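Local atomic coordinates of ICChI, a glycosylated chitinase (PDB entry 6IDN), a protein that hydrolyses chitin and also shows lysozyme activity, as a glycosylated plant enzyme with the TIM-barrel fold of glycoside hydrolase family 18. Residues V181-N186 with N204-I209. Numbering follows the deposited sequence.
Sequences VQFYNN and NDWSTI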
loop_
_atom_site.group_PDB
_atom_site.type_symbol
_atom_site.label_atom_id
_atom_site.label_comp_id
_atom_site.label_asym_id
_atom_site.label_seq_id
_atom_site.Cartn_x
_atom_site.Cartn_y
_atom_site.Cartn_z
ATOM N N VAL A 181 -5.326 1.829 -7.099
ATOM C CA VAL A 181 -6.571 2.575 -6.959
ATOM C C VAL A 181 -7.619 1.663 -6.341
ATOM O O VAL A 181 -7.876 0.565 -6.849
ATOM C CB VAL A 181 -7.040 3.118 -8.314
ATOM C CG1 VAL A 181 -8.281 3.962 -8.114
ATOM C CG2 VAL A 181 -5.926 3.922 -8.982
ATOM N N GLN A 182 -8.210 2.102 -5.233
ATOM C CA GLN A 182 -9.141 1.262 -4.481
ATOM C C GLN A 182 -10.524 1.351 -5.106
ATOM O O GLN A 182 -11.255 2.313 -4.890
ATOM C CB GLN A 182 -9.179 1.667 -3.007
ATOM C CG GLN A 182 -7.876 1.429 -2.223
ATOM C CD GLN A 182 -7.827 2.198 -0.902
ATOM O OE1 GLN A 182 -8.549 3.160 -0.717
ATOM N NE2 GLN A 182 -6.955 1.780 -0.001
ATOM N N PHE A 183 -10.886 0.313 -5.852
ATOM C CA PHE A 183 -12.213 0.220 -6.463
ATOM C C PHE A 183 -13.122 -0.575 -5.525
ATOM O O PHE A 183 -13.566 -1.685 -5.813
ATOM C CB PHE A 183 -12.110 -0.410 -7.851
ATOM C CG PHE A 183 -11.622 0.537 -8.899
ATOM C CD1 PHE A 183 -12.513 1.358 -9.545
ATOM C CD2 PHE A 183 -10.269 0.657 -9.179
ATOM C CE1 PHE A 183 -12.071 2.264 -10.513
ATOM C CE2 PHE A 183 -9.828 1.562 -10.139
ATOM C CZ PHE A 183 -10.733 2.364 -10.795
ATOM N N TYR A 184 -13.374 0.026 -4.363
ATOM C CA TYR A 184 -14.271 -0.560 -3.376
ATOM C C TYR A 184 -14.653 0.514 -2.381
ATOM O O TYR A 184 -13.961 1.525 -2.233
ATOM C CB TYR A 184 -13.678 -1.782 -2.646
ATOM C CG TYR A 184 -12.281 -1.653 -2.039
ATOM C CD1 TYR A 184 -11.142 -1.885 -2.810
ATOM C CD2 TYR A 184 -12.106 -1.338 -0.694
ATOM C CE1 TYR A 184 -9.865 -1.802 -2.268
ATOM C CE2 TYR A 184 -10.833 -1.246 -0.143
ATOM C CZ TYR A 184 -9.714 -1.469 -0.935
ATOM O OH TYR A 184 -8.440 -1.384 -0.397
ATOM N N ASN A 185 -15.781 0.276 -1.726
ATOM C CA ASN A 185 -16.387 1.217 -0.782
ATOM C C ASN A 185 -16.717 2.557 -1.429
ATOM O O ASN A 185 -16.818 3.571 -0.730
ATOM C CB ASN A 185 -15.498 1.428 0.451
ATOM C CG ASN A 185 -15.350 0.166 1.274
ATOM O OD1 ASN A 185 -16.225 -0.690 1.254
ATOM N ND2 ASN A 185 -14.241 0.051 2.009
ATOM N N ASN A 186 -16.899 2.592 -2.750
ATOM C CA ASN A 186 -17.410 3.789 -3.418
ATOM C C ASN A 186 -18.254 3.367 -4.605
ATOM O O ASN A 186 -17.742 3.179 -5.715
ATOM C CB ASN A 186 -16.298 4.734 -3.871
ATOM C CG ASN A 186 -16.847 6.082 -4.299
ATOM O OD1 ASN A 186 -18.037 6.205 -4.589
ATOM N ND2 ASN A 186 -15.987 7.095 -4.350
ATOM N N ASN A 204 -10.337 6.717 -18.237
ATOM C CA ASN A 204 -10.482 8.144 -18.494
ATOM C C ASN A 204 -9.793 9.014 -17.461
ATOM O O ASN A 204 -9.361 10.126 -17.796
ATOM C CB ASN A 204 -11.965 8.521 -18.566
ATOM C CG ASN A 204 -12.682 7.818 -19.697
ATOM O OD1 ASN A 204 -12.058 7.421 -20.678
ATOM N ND2 ASN A 204 -13.998 7.691 -19.588
ATOM N N ASP A 205 -9.673 8.533 -16.224
ATOM C CA ASP A 205 -9.147 9.333 -15.131
ATOM C C ASP A 205 -7.791 8.817 -14.673
ATOM O O ASP A 205 -6.792 9.532 -14.775
ATOM C CB ASP A 205 -10.135 9.349 -13.944
ATOM C CG ASP A 205 -11.463 10.040 -14.277
ATOM O OD1 ASP A 205 -11.508 10.866 -15.214
ATOM O OD2 ASP A 205 -12.471 9.756 -13.583
ATOM N N TRP A 206 -7.722 7.572 -14.200
ATOM C CA TRP A 206 -6.491 7.099 -13.580
ATOM C C TRP A 206 -5.391 6.857 -14.603
ATOM O O TRP A 206 -4.204 6.897 -14.247
ATOM C CB TRP A 206 -6.794 5.845 -12.746
ATOM C CG TRP A 206 -7.593 6.254 -11.543
ATOM C CD1 TRP A 206 -8.940 6.065 -11.337
ATOM C CD2 TRP A 206 -7.119 7.020 -10.435
ATOM N NE1 TRP A 206 -9.321 6.647 -10.144
ATOM C CE2 TRP A 206 -8.222 7.241 -9.574
ATOM C CE3 TRP A 206 -5.865 7.532 -10.072
ATOM C CZ2 TRP A 206 -8.098 7.934 -8.367
ATOM C CZ3 TRP A 206 -5.747 8.229 -8.881
ATOM C CH2 TRP A 206 -6.859 8.427 -8.042
ATOM N N SER A 207 -5.759 6.635 -15.866
ATOM C CA SER A 207 -4.779 6.544 -16.939
ATOM C C SER A 207 -3.964 7.821 -17.091
ATOM O O SER A 207 -2.868 7.778 -17.658
ATOM C CB SER A 207 -5.491 6.227 -18.256
ATOM O OG SER A 207 -6.256 7.341 -18.695
ATOM N N THR A 208 -4.471 8.956 -16.604
ATOM C CA THR A 208 -3.800 10.229 -16.826
ATOM C C THR A 208 -2.705 10.518 -15.816
ATOM O O THR A 208 -1.941 11.469 -16.016
ATOM C CB THR A 208 -4.798 11.409 -16.841
ATOM O OG1 THR A 208 -5.296 11.675 -15.514
ATOM C CG2 THR A 208 -5.959 11.138 -17.805
ATOM N N ILE A 209 -2.588 9.742 -14.742
ATOM C CA ILE A 209 -1.550 10.052 -13.770
ATOM C C ILE A 209 -0.212 9.503 -14.252
ATOM O O ILE A 209 -0.140 8.584 -15.072
ATOM C CB ILE A 209 -1.897 9.526 -12.367
ATOM C CG1 ILE A 209 -1.810 7.984 -12.289
ATOM C CG2 ILE A 209 -3.244 10.094 -11.932
ATOM C CD1 ILE A 209 -1.885 7.402 -10.876
#
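V181 lays both of its methyl groups on one face of the W206 indole. CG1 makes a CH-pi contact with the five-membered ring, 3.7 Å from its centroid and 18° off the ring normal. It is offset toward the NE1-CE2 rim, with V181 CG1 3.5 Å from W206 NE1. CG2 stands over CD2, 3.6 Å from that W206 atom and at about the same height above the ring as CG1. The valine can do this because CG1 stands anti to the backbone N (chi1 -176°) and CG2 anti to the carbonyl carbon. F183 adds a lighter touch at the pyrrole end of the indole: its CZ comes to 4.1 Å from W206 CD1, the two ring planes nearly perpendicular.

No hydrogen bond joins V181-N186 to N204-I209. The one polar atom of the indole, NE1, donates instead to the backbone oxygen of C160, and F162 meets W206 edge-to-face. Behind the tryptophan a type I turn runs from W206 to I209; D205 O takes bonds from T208 N and, at 2.7 Å, from T208 OG1. On the strand side, backbone bonds from V181 to F215 and G217 tie it to strand 213-219, and F183 centres an inverse gamma turn just past the strand.

Replacing W206 with alanine is likely to open a gap under the V181 methyls and leave C160 O without its indole donor. The contact thus packs a TIM-barrel strand against the C-terminal part of the helix in its beta-alpha-beta unit, by apolar burial, with the indole N-H satisfied from a neighbouring loop.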